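Long-range contact in Rna-directed RNA polymerase (Infectious pancreatic necrosis virus, PDB 3ZED), which probably copies the viral genome as an RNA-dependent RNA polymerase and also occurs covalently attached to the genomic RNA: residues Gln609-Glu614 with Met634-Arg639. Sequence-based numbering, arbitrary orientation.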
ATOM      1  N   GLN B 609       8.015  13.973 -22.482  1.00 55.74           N
ATOM      2  CA  GLN B 609       7.968  13.245 -23.753  1.00 55.39           C
ATOM      3  C   GLN B 609       9.202  12.370 -23.931  1.00 58.64           C
ATOM      4  O   GLN B 609       9.070  11.203 -24.313  1.00 59.98           O
ATOM      5  CB  GLN B 609       7.849  14.229 -24.935  1.00 58.06           C
ATOM      6  CG  GLN B 609       6.486  14.923 -25.030  1.00 72.36           C
ATOM      7  CD  GLN B 609       5.348  13.966 -25.335  1.00 80.55           C
ATOM      8  OE1 GLN B 609       5.391  13.175 -26.294  1.00 67.76           O
ATOM      9  NE2 GLN B 609       4.304  14.024 -24.518  1.00 76.26           N
ATOM     10  N   ILE B 610      10.390  12.914 -23.621  1.00 51.97           N
ATOM     11  CA  ILE B 610      11.653  12.172 -23.686  1.00 48.90           C
ATOM     12  C   ILE B 610      11.654  11.085 -22.585  1.00 50.51           C
ATOM     13  O   ILE B 610      12.022   9.941 -22.870  1.00 50.89           O
ATOM     14  CB  ILE B 610      12.868  13.126 -23.559  1.00 51.19           C
ATOM     15  CG1 ILE B 610      12.921  14.111 -24.764  1.00 52.66           C
ATOM     16  CG2 ILE B 610      14.188  12.340 -23.381  1.00 47.94           C
ATOM     17  CD1 ILE B 610      13.652  15.400 -24.516  1.00 55.78           C
ATOM     18  N   VAL B 611      11.261  11.459 -21.343  1.00 44.16           N
ATOM     19  CA  VAL B 611      11.202  10.569 -20.179  1.00 43.38           C
ATOM     20  C   VAL B 611      10.330   9.316 -20.500  1.00 47.94           C
ATOM     21  O   VAL B 611      10.769   8.200 -20.259  1.00 47.67           O
ATOM     22  CB  VAL B 611      10.721  11.323 -18.904  1.00 46.67           C
ATOM     23  CG1 VAL B 611      10.404  10.361 -17.753  1.00 44.50           C
ATOM     24  CG2 VAL B 611      11.761  12.354 -18.451  1.00 47.23           C
ATOM     25  N   ARG B 612       9.134   9.515 -21.061  1.00 46.48           N
ATOM     26  CA  ARG B 612       8.183   8.456 -21.423  1.00 46.23           C
ATOM     27  C   ARG B 612       8.840   7.361 -22.289  1.00 44.93           C
ATOM     28  O   ARG B 612       8.719   6.188 -21.962  1.00 41.67           O
ATOM     29  CB  ARG B 612       6.978   9.072 -22.155  1.00 50.97           C
ATOM     30  CG  ARG B 612       6.051   8.058 -22.821  1.00 60.39           C
ATOM     31  CD  ARG B 612       5.334   8.680 -24.001  1.00 66.00           C
ATOM     32  NE  ARG B 612       4.238   9.537 -23.558  1.00 65.39           N
ATOM     33  CZ  ARG B 612       3.374  10.119 -24.373  1.00 74.45           C
ATOM     34  NH1 ARG B 612       3.470   9.947 -25.686  1.00 58.94           N
ATOM     35  NH2 ARG B 612       2.394  10.862 -23.883  1.00 66.48           N
ATOM     36  N   TYR B 613       9.537   7.751 -23.371  1.00 41.89           N
ATOM     37  CA  TYR B 613      10.199   6.811 -24.274  1.00 41.28           C
ATOM     38  C   TYR B 613      11.474   6.213 -23.668  1.00 45.19           C
ATOM     39  O   TYR B 613      11.743   5.054 -23.923  1.00 45.16           O
ATOM     40  CB  TYR B 613      10.475   7.465 -25.630  1.00 43.80           C
ATOM     41  CG  TYR B 613       9.183   7.783 -26.348  1.00 47.04           C
ATOM     42  CD1 TYR B 613       8.294   6.767 -26.709  1.00 48.43           C
ATOM     43  CD2 TYR B 613       8.793   9.101 -26.573  1.00 48.98           C
ATOM     44  CE1 TYR B 613       7.068   7.054 -27.302  1.00 49.31           C
ATOM     45  CE2 TYR B 613       7.560   9.401 -27.156  1.00 50.37           C
ATOM     46  CZ  TYR B 613       6.701   8.373 -27.517  1.00 56.38           C
ATOM     47  OH  TYR B 613       5.519   8.640 -28.158  1.00 57.05           O
ATOM     48  N   GLU B 614      12.213   6.947 -22.821  1.00 40.97           N
ATOM     49  CA  GLU B 614      13.399   6.407 -22.167  1.00 40.48           C
ATOM     50  C   GLU B 614      13.022   5.402 -21.071  1.00 42.50           C
ATOM     51  O   GLU B 614      13.658   4.354 -20.977  1.00 41.78           O
ATOM     52  CB  GLU B 614      14.279   7.530 -21.575  1.00 43.01           C
ATOM     53  CG  GLU B 614      14.974   8.423 -22.595  1.00 48.67           C
ATOM     54  CD  GLU B 614      16.022   7.760 -23.468  1.00 62.30           C
ATOM     55  OE1 GLU B 614      15.648   7.057 -24.432  1.00 53.42           O
ATOM     56  OE2 GLU B 614      17.224   7.974 -23.213  1.00 67.68           O
ATOM     57  N   MET B 634      11.845   7.586 -31.337  1.00 53.09           N
ATOM     58  CA  MET B 634      10.975   8.576 -30.708  1.00 53.59           C
ATOM     59  C   MET B 634      11.745   9.423 -29.698  1.00 57.47           C
ATOM     60  O   MET B 634      11.577  10.637 -29.676  1.00 57.29           O
ATOM     61  CB  MET B 634       9.783   7.896 -30.033  1.00 55.28           C
ATOM     62  CG  MET B 634       8.743   7.419 -31.011  1.00 60.86           C
ATOM     63  SD  MET B 634       7.586   8.732 -31.457  1.00 68.21           S
ATOM     64  CE  MET B 634       8.333   9.368 -32.917  1.00 66.76           C
ATOM     65  N   SER B 635      12.600   8.779 -28.884  1.00 53.40           N
ATOM     66  CA  SER B 635      13.409   9.432 -27.859  1.00 53.24           C
ATOM     67  C   SER B 635      14.441  10.397 -28.476  1.00 58.59           C
ATOM     68  O   SER B 635      14.604  11.508 -27.968  1.00 57.34           O
ATOM     69  CB  SER B 635      14.109   8.389 -26.999  1.00 54.01           C
ATOM     70  OG  SER B 635      15.171   8.987 -26.276  1.00 68.24           O
ATOM     71  N   LEU B 636      15.121   9.980 -29.560  1.00 57.91           N
ATOM     72  CA  LEU B 636      16.134  10.813 -30.214  1.00 60.26           C
ATOM     73  C   LEU B 636      15.473  11.943 -31.025  1.00 67.82           C
ATOM     74  O   LEU B 636      15.983  13.064 -31.007  1.00 68.24           O
ATOM     75  CB  LEU B 636      17.086   9.972 -31.086  1.00 60.82           C
ATOM     76  CG  LEU B 636      18.028   8.986 -30.341  1.00 65.11           C
ATOM     77  CD1 LEU B 636      18.800   8.108 -31.321  1.00 65.61           C
ATOM     78  CD2 LEU B 636      19.028   9.716 -29.441  1.00 67.83           C
ATOM     79  N   ASP B 637      14.317  11.671 -31.673  1.00 66.40           N
ATOM     80  CA  ASP B 637      13.567  12.679 -32.426  1.00 68.73           C
ATOM     81  C   ASP B 637      13.030  13.768 -31.481  1.00 74.11           C
ATOM     82  O   ASP B 637      13.084  14.943 -31.838  1.00 75.95           O
ATOM     83  CB  ASP B 637      12.423  12.045 -33.234  1.00 70.95           C
ATOM     84  CG  ASP B 637      11.760  12.977 -34.235  1.00 84.37           C
ATOM     85  OD1 ASP B 637      12.424  13.348 -35.235  1.00 86.24           O
ATOM     86  OD2 ASP B 637      10.563  13.298 -34.047  1.00 88.98           O
ATOM     87  N   LYS B 638      12.546  13.383 -30.277  1.00 69.70           N
ATOM     88  CA  LYS B 638      12.053  14.320 -29.260  1.00 69.86           C
ATOM     89  C   LYS B 638      13.202  15.171 -28.718  1.00 75.88           C
ATOM     90  O   LYS B 638      13.002  16.354 -28.443  1.00 78.30           O
ATOM     91  CB  LYS B 638      11.348  13.593 -28.094  1.00 70.59           C
ATOM     92  CG  LYS B 638      10.021  12.889 -28.425  1.00 79.31           C
ATOM     93  CD  LYS B 638       8.834  13.815 -28.617  1.00 85.27           C
ATOM     94  CE  LYS B 638       7.702  13.067 -29.271  1.00 88.15           C
ATOM     95  NZ  LYS B 638       6.907  13.947 -30.163  1.00 96.49           N
ATOM     96  N   ARG B 639      14.401  14.566 -28.563  1.00 70.82           N
ATOM     97  CA  ARG B 639      15.610  15.237 -28.089  1.00 71.01           C
ATOM     98  C   ARG B 639      16.118  16.238 -29.133  1.00 80.23           C
ATOM     99  O   ARG B 639      16.647  17.289 -28.764  1.00 81.50           O
ATOM    100  CB  ARG B 639      16.704  14.213 -27.768  1.00 66.45           C
ATOM    101  CG  ARG B 639      16.545  13.505 -26.432  1.00 59.42           C
ATOM    102  CD  ARG B 639      17.742  12.605 -26.198  1.00 53.86           C
ATOM    103  NE  ARG B 639      17.522  11.661 -25.101  1.00 50.37           N
ATOM    104  CZ  ARG B 639      17.805  11.904 -23.828  1.00 58.29           C
ATOM    105  NH1 ARG B 639      18.339  13.067 -23.467  1.00 51.38           N
ATOM    106  NH2 ARG B 639      17.566  10.988 -22.908  1.00 44.65           N
TER
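Glu-614 reaches across to Ser-635 and Arg-639 where two consecutive helices of the thumb domain, 604-621 and 625-645, pack as an antiparallel helical hairpin, the axes of the two segments 8.7 Å apart at an angle of 163°. Across the interface each carboxylate oxygen takes one partner. Ser-635 OG donates to Glu-614 OE1 over 2.7 Å, coming almost straight down on the carboxylate plane, and Arg-639 NH2 forms a salt bridge to Glu-614 OE2 at 3.0 Å. The carboxylate and guanidinium planes stand 77° apart, so this is a single-bond bridge rather than a flat two-pronged pair. A chi1 of 163° turns the Ser-635 hydroxyl away from its own backbone N and toward the carboxylate. Arg-639 crosses Ile-610 at about a right angle: the Ile-610 CG2 methyl lies over one guanidinium face, toward its rim, 3.7 Å from Arg-639 CZ, while CG1 of the isoleucine rests on Lys-638 CB. On the other flank of the interface Met-634 covers Tyr-613. Met-634 CB sits over the centre of the Tyr-613 ring, 3.6 Å from its centroid, in a CH-pi contact, and the bent chain brings SD round obliquely beside the phenol end as a Met-aromatic contact. Arg-612 CD lies on the opposite ring face. Farther along this flank Lys-638 CD lies against Gln-609 CB, and its CE nears the amide oxygen OE1. Further out, Arg-617 NH1 pairs with Glu-614 OE1 and Leu-675 N donates to OE2, probably stabilising the carboxylate charge, and Arg-639 NH2 also donates to the carbonyl of Leu-671. The Tyr-613 hydroxyl bonds to Asp-124, just ahead of helix 125-137, whose Thr-126 and Gln-130 touch Met-634. Arg-639 NE, buried by this contact, has no hydrogen-bond partner in the model and lies 3.8 Å from Ile-610 CG2.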